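Local structure of formylmethanofuran--tetrahydromethanopterin formyltransferase (Methanosarcina barkeri, 1M5S) at residues Q87-I92 / D115-K120; A103-L108 / L150-I155; K120-A125 / K138-P143. The protein probably catalyses the reversible transfer of a formyl group from formylmethanofuran to tetrahydromethanopterin, an early step of methanogenesis from carbon dioxide. All blocks are in the same frame, centred on the assembly; numbering follows the deposited sequence.

Contact 1 (Q87-I92 / D115-K120). Unlike the reference sequence in segment 115-120: Asp115 (reference Phe).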
loop_
_atom_site.group_PDB
_atom_site.type_symbol
_atom_site.label_atom_id
_atom_site.label_comp_id
_atom_site.label_asym_id
_atom_site.label_seq_id
_atom_site.Cartn_x
_atom_site.Cartn_y
_atom_site.Cartn_z
ATOM N N GLN A 87 21.218 -10.954 17.136
ATOM C CA GLN A 87 20.062 -10.700 16.281
ATOM C C GLN A 87 20.170 -9.341 15.612
ATOM O O GLN A 87 19.808 -9.183 14.450
ATOM C CB GLN A 87 18.768 -10.767 17.088
ATOM C CG GLN A 87 18.285 -12.168 17.345
ATOM C CD GLN A 87 18.105 -12.968 16.075
ATOM O OE1 GLN A 87 17.218 -12.686 15.278
ATOM N NE2 GLN A 87 18.920 -14.005 15.903
ATOM N N LEU A 88 20.692 -8.369 16.350
ATOM C CA LEU A 88 20.938 -7.044 15.807
ATOM C C LEU A 88 21.941 -7.097 14.661
ATOM O O LEU A 88 21.702 -6.528 13.596
ATOM C CB LEU A 88 21.456 -6.113 16.897
ATOM C CG LEU A 88 20.402 -5.649 17.896
ATOM C CD1 LEU A 88 21.059 -4.846 19.003
ATOM C CD2 LEU A 88 19.359 -4.819 17.182
ATOM N N LEU A 89 23.025 -7.841 14.858
ATOM C CA LEU A 89 24.065 -7.969 13.843
ATOM C C LEU A 89 23.520 -8.585 12.569
ATOM O O LEU A 89 23.670 -8.018 11.496
ATOM C CB LEU A 89 25.240 -8.819 14.361
ATOM C CG LEU A 89 26.504 -8.069 14.774
ATOM C CD1 LEU A 89 26.939 -7.151 13.643
ATOM C CD2 LEU A 89 26.226 -7.270 16.035
ATOM N N GLU A 90 22.825 -9.709 12.710
ATOM C CA GLU A 90 22.344 -10.468 11.565
ATOM C C GLU A 90 21.188 -9.760 10.838
ATOM O O GLU A 90 21.134 -9.752 9.612
ATOM C CB GLU A 90 21.912 -11.864 12.023
ATOM C CG GLU A 90 23.093 -12.755 12.405
ATOM C CD GLU A 90 22.684 -14.126 12.889
ATOM O OE1 GLU A 90 21.805 -14.755 12.254
ATOM O OE2 GLU A 90 23.281 -14.588 13.888
ATOM N N ARG A 91 20.310 -9.113 11.597
ATOM C CA ARG A 91 19.092 -8.489 11.038
ATOM C C ARG A 91 19.382 -7.116 10.403
ATOM O O ARG A 91 18.777 -6.738 9.390
ATOM C CB ARG A 91 18.035 -8.324 12.127
ATOM C CG ARG A 91 17.091 -9.529 12.219
ATOM C CD ARG A 91 16.334 -9.592 13.547
ATOM N NE ARG A 91 15.712 -10.901 13.801
ATOM C CZ ARG A 91 14.616 -11.346 13.171
ATOM N NH1 ARG A 91 14.005 -10.603 12.238
ATOM N NH2 ARG A 91 14.045 -12.536 13.409
ATOM N N ILE A 92 20.252 -6.338 11.040
ATOM C CA ILE A 92 20.654 -5.056 10.482
ATOM C C ILE A 92 21.674 -5.242 9.358
ATOM O O ILE A 92 21.534 -4.667 8.279
ATOM C CB ILE A 92 21.205 -4.135 11.564
ATOM C CG1 ILE A 92 20.078 -3.752 12.523
ATOM C CG2 ILE A 92 21.783 -2.889 10.943
ATOM C CD1 ILE A 92 20.469 -2.729 13.536
ATOM N N ASP A 115 25.038 -2.052 22.443
ATOM C CA ASP A 115 25.743 -2.980 21.569
ATOM C C ASP A 115 26.385 -2.172 20.438
ATOM O O ASP A 115 25.762 -1.258 19.897
ATOM C CB ASP A 115 24.768 -4.021 21.010
ATOM C CG ASP A 115 24.137 -4.882 22.099
ATOM O OD1 ASP A 115 22.943 -4.682 22.415
ATOM O OD2 ASP A 115 24.828 -5.776 22.632
ATOM N N ASN A 116 27.659 -2.432 20.153
ATOM C CA ASN A 116 28.402 -1.612 19.192
ATOM C C ASN A 116 28.233 -2.094 17.750
ATOM O O ASN A 116 29.197 -2.172 16.986
ATOM C CB ASN A 116 29.891 -1.533 19.585
ATOM C CG ASN A 116 30.635 -2.859 19.402
ATOM O OD1 ASN A 116 30.035 -3.943 19.351
ATOM N ND2 ASN A 116 31.960 -2.769 19.290
ATOM N N VAL A 117 26.973 -2.267 17.355
ATOM C CA VAL A 117 26.599 -2.807 16.050
ATOM C C VAL A 117 27.236 -2.049 14.874
ATOM O O VAL A 117 27.783 -2.665 13.962
ATOM C CB VAL A 117 25.055 -2.800 15.894
ATOM C CG1 VAL A 117 24.641 -3.482 14.596
ATOM C CG2 VAL A 117 24.418 -3.496 17.088
ATOM N N GLY A 118 27.216 -0.721 14.935
ATOM C CA GLY A 118 27.786 0.083 13.869
ATOM C C GLY A 118 29.284 -0.120 13.702
ATOM O O GLY A 118 29.800 -0.124 12.582
ATOM N N PHE A 119 29.992 -0.241 14.821
ATOM C CA PHE A 119 31.421 -0.534 14.797
ATOM C C PHE A 119 31.643 -1.887 14.133
ATOM O O PHE A 119 32.526 -2.036 13.294
ATOM C CB PHE A 119 31.987 -0.543 16.227
ATOM C CG PHE A 119 33.444 -0.932 16.307
ATOM C CD1 PHE A 119 33.815 -2.271 16.421
ATOM C CD2 PHE A 119 34.443 0.034 16.230
ATOM C CE1 PHE A 119 35.160 -2.646 16.448
ATOM C CE2 PHE A 119 35.795 -0.328 16.255
ATOM C CZ PHE A 119 36.151 -1.673 16.363
ATOM N N LYS A 120 30.790 -2.851 14.459
ATOM C CA LYS A 120 30.953 -4.209 13.966
ATOM C C LYS A 120 30.607 -4.322 12.488
ATOM O O LYS A 120 31.181 -5.139 11.774
ATOM C CB LYS A 120 30.092 -5.175 14.784
ATOM C CG LYS A 120 30.589 -5.388 16.206
ATOM C CD LYS A 120 29.690 -6.351 16.960
ATOM C CE LYS A 120 30.492 -7.306 17.831
ATOM N NZ LYS A 120 29.716 -8.541 18.136
#
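Val117 has CG1 anti to its backbone N (chi1 -175°), which sets CG2 beside that N and against Leu88. CG2 of Val117 lies 4.0 Å from CB of Leu88 and 4.1 Å from its CD1, and the two side chains cross at about a right angle. The other branch of Val117 faces the next turn of helix 81-95, with CG1 4.4 Å from CD1 of Ile92. Leu89 uses both methyls on the aliphatic part of Lys120. Its CD2 is 3.7 Å from CD of Lys120, and its CD1 is 3.9 Å from CB of the same lysine. No hydrogen bond joins the segments. The contact is mainly apolar, between helix 81-95 and the start of helix 117-122. Leu88 also reaches Asp115, with CD1 3.9 Å from OD1. That carboxylate oxygen is buried here and has no partner in the model. Asp115 replaces the phenylalanine of the reference sequence. The ammonium group of Lys120 makes a long, weak ion pair with Glu85. Strands 147-170 and 12-26 lie against this contact: Ile155 touches Leu88, Ile92 and Val117, while Val23 touches Leu88 and Ile92.

Contact 2 (A103-L108 / L150-I155)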
loop_
_atom_site.group_PDB
_atom_site.type_symbol
_atom_site.label_atom_id
_atom_site.label_comp_id
_atom_site.label_asym_id
_atom_site.label_seq_id
_atom_site.Cartn_x
_atom_site.Cartn_y
_atom_site.Cartn_z
ATOM N N ALA A 103 19.718 4.256 6.470
ATOM C CA ALA A 103 20.715 4.573 7.494
ATOM C C ALA A 103 20.173 4.050 8.819
ATOM O O ALA A 103 18.962 3.899 8.978
ATOM C CB ALA A 103 20.945 6.080 7.573
ATOM N N VAL A 104 21.075 3.645 9.708
ATOM C CA VAL A 104 20.701 3.084 11.004
ATOM C C VAL A 104 21.191 3.992 12.124
ATOM O O VAL A 104 22.361 4.369 12.157
ATOM C CB VAL A 104 21.314 1.680 11.207
ATOM C CG1 VAL A 104 21.110 1.216 12.637
ATOM C CG2 VAL A 104 20.682 0.700 10.256
ATOM N N PHE A 105 20.277 4.370 13.011
ATOM C CA PHE A 105 20.612 5.160 14.189
ATOM C C PHE A 105 20.155 4.455 15.458
ATOM O O PHE A 105 19.370 3.504 15.409
ATOM C CB PHE A 105 19.967 6.543 14.103
ATOM C CG PHE A 105 20.402 7.335 12.902
ATOM C CD1 PHE A 105 21.581 8.067 12.926
ATOM C CD2 PHE A 105 19.651 7.317 11.733
ATOM C CE1 PHE A 105 22.008 8.769 11.803
ATOM C CE2 PHE A 105 20.072 8.017 10.611
ATOM C CZ PHE A 105 21.253 8.741 10.649
ATOM N N ASN A 106 20.641 4.940 16.594
ATOM C CA ASN A 106 20.372 4.320 17.886
ATOM C C ASN A 106 19.011 4.767 18.422
ATOM O O ASN A 106 18.792 5.958 18.656
ATOM C CB ASN A 106 21.475 4.709 18.877
ATOM C CG ASN A 106 21.453 3.875 20.140
ATOM O OD1 ASN A 106 20.516 3.109 20.391
ATOM N ND2 ASN A 106 22.508 3.996 20.930
ATOM N N GLY A 107 18.118 3.804 18.650
ATOM C CA GLY A 107 16.802 4.123 19.173
ATOM C C GLY A 107 16.784 4.380 20.668
ATOM O O GLY A 107 15.916 5.105 21.159
ATOM N N LEU A 108 17.738 3.792 21.393
ATOM C CA LEU A 108 17.821 3.933 22.850
ATOM C C LEU A 108 19.175 4.503 23.287
ATOM O O LEU A 108 19.974 3.810 23.913
ATOM C CB LEU A 108 17.589 2.572 23.526
ATOM C CG LEU A 108 16.145 2.098 23.754
ATOM C CD1 LEU A 108 16.097 0.593 23.902
ATOM C CD2 LEU A 108 15.568 2.774 24.984
ATOM N N LEU A 150 25.182 4.564 6.295
ATOM C CA LEU A 150 25.489 5.192 7.573
ATOM C C LEU A 150 24.907 4.378 8.729
ATOM O O LEU A 150 23.754 3.953 8.678
ATOM C CB LEU A 150 24.942 6.622 7.601
ATOM C CG LEU A 150 25.822 7.747 7.030
ATOM C CD1 LEU A 150 26.601 7.281 5.822
ATOM C CD2 LEU A 150 24.947 8.928 6.669
ATOM N N ALA A 151 25.742 4.087 9.725
ATOM C CA ALA A 151 25.312 3.329 10.900
ATOM C C ALA A 151 25.923 3.914 12.174
ATOM O O ALA A 151 27.142 3.914 12.343
ATOM C CB ALA A 151 25.710 1.850 10.755
ATOM N N GLU A 152 25.073 4.400 13.074
ATOM C CA GLU A 152 25.532 4.874 14.380
ATOM C C GLU A 152 26.320 3.778 15.103
ATOM O O GLU A 152 26.087 2.583 14.886
ATOM C CB GLU A 152 24.340 5.302 15.235
ATOM C CG GLU A 152 24.719 5.902 16.582
ATOM C CD GLU A 152 23.624 6.776 17.169
ATOM O OE1 GLU A 152 22.586 6.970 16.503
ATOM O OE2 GLU A 152 23.806 7.283 18.297
ATOM N N GLU A 153 27.274 4.185 15.937
ATOM C CA GLU A 153 28.173 3.230 16.573
ATOM C C GLU A 153 27.422 2.158 17.362
ATOM O O GLU A 153 27.670 0.959 17.199
ATOM C CB GLU A 153 29.144 3.957 17.498
ATOM C CG GLU A 153 30.072 3.010 18.250
ATOM C CD GLU A 153 31.044 3.737 19.147
ATOM O OE1 GLU A 153 30.608 4.630 19.909
ATOM O OE2 GLU A 153 32.250 3.413 19.078
ATOM N N ASN A 154 26.459 2.604 18.160
ATOM C CA ASN A 154 25.789 1.742 19.126
ATOM C C ASN A 154 24.289 1.640 18.879
ATOM O O ASN A 154 23.665 2.569 18.366
ATOM C CB ASN A 154 26.014 2.271 20.549
ATOM C CG ASN A 154 27.389 1.931 21.092
ATOM O OD1 ASN A 154 27.931 0.851 20.834
ATOM N ND2 ASN A 154 27.947 2.843 21.879
ATOM N N ILE A 155 23.715 0.523 19.306
ATOM C CA ILE A 155 22.272 0.413 19.487
ATOM C C ILE A 155 21.949 0.018 20.936
ATOM O O ILE A 155 22.398 -1.023 21.427
ATOM C CB ILE A 155 21.672 -0.619 18.509
ATOM C CG1 ILE A 155 21.652 -0.036 17.099
ATOM C CG2 ILE A 155 20.256 -0.999 18.931
ATOM C CD1 ILE A 155 21.977 -1.037 16.049
#
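Val104 and Ala151 form a parallel beta bridge between strand 103-106 and the start of the long strand 147-170. The two short strands run at 11° to each other. Val104 is held through both its backbone N, which donates to Leu150 O at 2.9 Å, and its backbone O, which accepts from Glu152 N at 2.9 Å. CB of Val104 and CB of Ala151 share one face, where CG1 of Val104 meets CD1 of Ile155 at 4.2 Å. Beyond Glu152 the backbone turns away, and a side chain takes over the pairing. Glu152 has CG anti to its backbone N (chi1 -176°) and is extended beyond CG. Its OE1 accepts from Asn106 N at 2.8 Å. The N-H approaches from above the carboxylate plane, 62° out of it. OD1 of Asn106 lies 3.3 Å from CA of Ile155. OE1 of Glu152 also sits at the edge of the Phe105 ring and forms a salt bridge with Arg137, which donates to Asn106 O. Farther out, Asn106 OD1 accepts from Gly156 N, and ND2 donates to Gln114 OE1. Strand 12-26 pairs with 103-106 through Thr26 and Leu24. Asn106 OD1 also closes an Asx turn, accepting from Leu108 N at 3.0 Å.

Contact 3 (K120-A125 / K138-P143)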
loop_
_atom_site.group_PDB
_atom_site.type_symbol
_atom_site.label_atom_id
_atom_site.label_comp_id
_atom_site.label_asym_id
_atom_site.label_seq_id
_atom_site.Cartn_x
_atom_site.Cartn_y
_atom_site.Cartn_z
ATOM N N LYS A 120 30.790 -2.851 14.459
ATOM C CA LYS A 120 30.953 -4.209 13.966
ATOM C C LYS A 120 30.607 -4.322 12.488
ATOM O O LYS A 120 31.181 -5.139 11.774
ATOM C CB LYS A 120 30.092 -5.175 14.784
ATOM C CG LYS A 120 30.589 -5.388 16.206
ATOM C CD LYS A 120 29.690 -6.351 16.960
ATOM C CE LYS A 120 30.492 -7.306 17.831
ATOM N NZ LYS A 120 29.716 -8.541 18.136
ATOM N N LEU A 121 29.689 -3.479 12.026
ATOM C CA LEU A 121 29.242 -3.518 10.633
ATOM C C LEU A 121 30.222 -2.834 9.681
ATOM O O LEU A 121 30.341 -3.238 8.522
ATOM C CB LEU A 121 27.854 -2.868 10.500
ATOM C CG LEU A 121 26.651 -3.646 11.044
ATOM C CD1 LEU A 121 25.381 -2.843 10.841
ATOM C CD2 LEU A 121 26.547 -4.994 10.347
ATOM N N LYS A 122 30.974 -1.859 10.201
ATOM C CA LYS A 122 31.904 -1.065 9.396
ATOM C C LYS A 122 32.966 -1.930 8.722
ATOM O O LYS A 122 33.391 -1.628 7.609
ATOM C CB LYS A 122 32.577 0.027 10.245
ATOM C CG LYS A 122 33.770 -0.446 11.074
ATOM C CD LYS A 122 34.490 0.713 11.734
ATOM C CE LYS A 122 35.646 0.235 12.597
ATOM N NZ LYS A 122 36.595 -0.648 11.863
ATOM N N PHE A 123 33.217 -3.101 9.299
ATOM C CA PHE A 123 34.258 -4.021 8.799
ATOM C C PHE A 123 33.923 -4.540 7.398
ATOM O O PHE A 123 34.790 -5.062 6.684
ATOM C CB PHE A 123 34.419 -5.193 9.756
ATOM C CG PHE A 123 35.191 -4.776 10.997
ATOM C CD1 PHE A 123 34.510 -4.197 12.070
ATOM C CD2 PHE A 123 36.575 -4.957 11.048
ATOM C CE1 PHE A 123 35.219 -3.784 13.199
ATOM C CE2 PHE A 123 37.287 -4.539 12.176
ATOM C CZ PHE A 123 36.609 -3.951 13.252
ATOM N N PHE A 124 32.649 -4.413 7.024
ATOM C CA PHE A 124 32.198 -4.825 5.705
ATOM C C PHE A 124 32.889 -4.021 4.592
ATOM O O PHE A 124 33.095 -4.531 3.497
ATOM C CB PHE A 124 30.675 -4.689 5.599
ATOM C CG PHE A 124 30.106 -5.219 4.311
ATOM C CD1 PHE A 124 30.157 -6.577 4.021
ATOM C CD2 PHE A 124 29.534 -4.359 3.379
ATOM C CE1 PHE A 124 29.638 -7.075 2.819
ATOM C CE2 PHE A 124 29.015 -4.847 2.176
ATOM C CZ PHE A 124 29.067 -6.203 1.895
ATOM N N ALA A 125 33.305 -2.798 4.909
ATOM C CA ALA A 125 33.910 -1.910 3.921
ATOM C C ALA A 125 35.362 -2.274 3.612
ATOM O O ALA A 125 35.956 -1.726 2.675
ATOM C CB ALA A 125 33.816 -0.464 4.392
ATOM N N LYS A 138 27.783 9.724 16.713
ATOM C CA LYS A 138 28.942 9.092 16.096
ATOM C C LYS A 138 28.505 8.003 15.119
ATOM O O LYS A 138 27.961 6.966 15.522
ATOM C CB LYS A 138 29.848 8.490 17.173
ATOM C CG LYS A 138 31.106 7.826 16.632
ATOM C CD LYS A 138 32.046 7.431 17.759
ATOM C CE LYS A 138 33.173 6.551 17.254
ATOM N NZ LYS A 138 34.093 6.154 18.363
ATOM N N VAL A 139 28.860 8.199 13.849
ATOM C CA VAL A 139 28.373 7.361 12.755
ATOM C C VAL A 139 29.516 6.823 11.888
ATOM O O VAL A 139 30.479 7.528 11.586
ATOM C CB VAL A 139 27.379 8.146 11.860
ATOM C CG1 VAL A 139 26.941 7.290 10.683
ATOM C CG2 VAL A 139 26.189 8.599 12.679
ATOM N N TYR A 140 29.365 5.589 11.434
ATOM C CA TYR A 140 30.342 4.944 10.549
ATOM C C TYR A 140 29.805 4.923 9.125
ATOM O O TYR A 140 28.624 4.622 8.894
ATOM C CB TYR A 140 30.613 3.511 11.002
ATOM C CG TYR A 140 31.429 3.466 12.283
ATOM C CD1 TYR A 140 32.806 3.709 12.239
ATOM C CD2 TYR A 140 30.796 3.190 13.495
ATOM C CE1 TYR A 140 33.550 3.699 13.422
ATOM C CE2 TYR A 140 31.538 3.186 14.680
ATOM C CZ TYR A 140 32.914 3.444 14.643
ATOM O OH TYR A 140 33.632 3.453 15.797
ATOM N N LYS A 141 30.653 5.348 8.191
ATOM C CA LYS A 141 30.354 5.292 6.761
ATOM C C LYS A 141 30.911 3.999 6.180
ATOM O O LYS A 141 32.112 3.745 6.258
ATOM C CB LYS A 141 30.996 6.485 6.046
ATOM C CG LYS A 141 30.064 7.629 5.751
ATOM C CD LYS A 141 30.632 8.503 4.637
ATOM C CE LYS A 141 30.701 9.959 5.059
ATOM N NZ LYS A 141 31.453 10.765 4.055
ATOM N N VAL A 142 30.046 3.223 5.536
ATOM C CA VAL A 142 30.441 1.986 4.878
ATOM C C VAL A 142 30.110 2.098 3.382
ATOM O O VAL A 142 28.949 1.973 2.980
ATOM C CB VAL A 142 29.697 0.760 5.501
ATOM C CG1 VAL A 142 30.144 -0.533 4.835
ATOM C CG2 VAL A 142 29.939 0.711 7.001
ATOM N N PRO A 143 31.122 2.408 2.545
ATOM C CA PRO A 143 30.917 2.464 1.095
ATOM C C PRO A 143 30.361 1.169 0.506
ATOM O O PRO A 143 30.906 0.086 0.717
ATOM C CB PRO A 143 32.309 2.786 0.557
ATOM C CG PRO A 143 32.927 3.595 1.642
ATOM C CD PRO A 143 32.447 2.939 2.917
HETATM O O HOH W 1 33.690 -0.284 0.842
#
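Segment 120-125 starts on helix 117-122 and is 3-10 at 123-125; it packs on segment 138-143 of strand 137-144, with CA of Ala125 5.3 Å from CA of Val142. Both methyls of Val142 touch segment 120-125. CG1 lies 3.7 Å from CB of Ala125 and 4.1 Å from CD2 of Phe124, at the edge of that ring. CG2 meets the backbone, 3.6 Å from CA of Lys122. CB of Ala125 also touches CD of Pro143. Lys122 has CG between its backbone N and carbonyl carbon (chi1 82°). Its chain then runs obliquely past Tyr140, with CD 3.5 Å from CD1 and 3.6 Å from CE1. An alanine at Tyr140 would remove the ring beside CD and CE of Lys122, and the gap would probably loosen the middle of that chain. NZ of Lys122 forms a salt bridge with Glu129 and a cation-pi contact with Phe119. No direct hydrogen bond joins the segments, but a water 2.8 Å from Pro143 O also lies near Ala125 O. Tyr140 and Val142 pair by backbone with Ala151 and Phe149 of strand 147-170. Strand 130-134 flanks the other edge, and Tyr213 of the second subunit packs on Lys122 and Phe123.

The three contacts lie on the same side of the chain's centre. Contacts 1 and 2 have centres about 9 Å apart; each is about 11 Å from contact 3. Contact 1 closes before contact 3 opens, and they share Lys120 and helix 117-122. The segments of contacts 1 and 2 alternate along the chain, and both segments of contact 3 fall between the two of contact 2. Strand 147-170 ties contact 2 to contact 1: Gly118 N lies 2.9 Å from Glu153 O. Helices 81-95 and 117-122 meet where Ile92 CG2 packs on Leu121 CD1. With the strands they form one packed unit, and contacts 1 and 3 border the second subunit of the homotetramer.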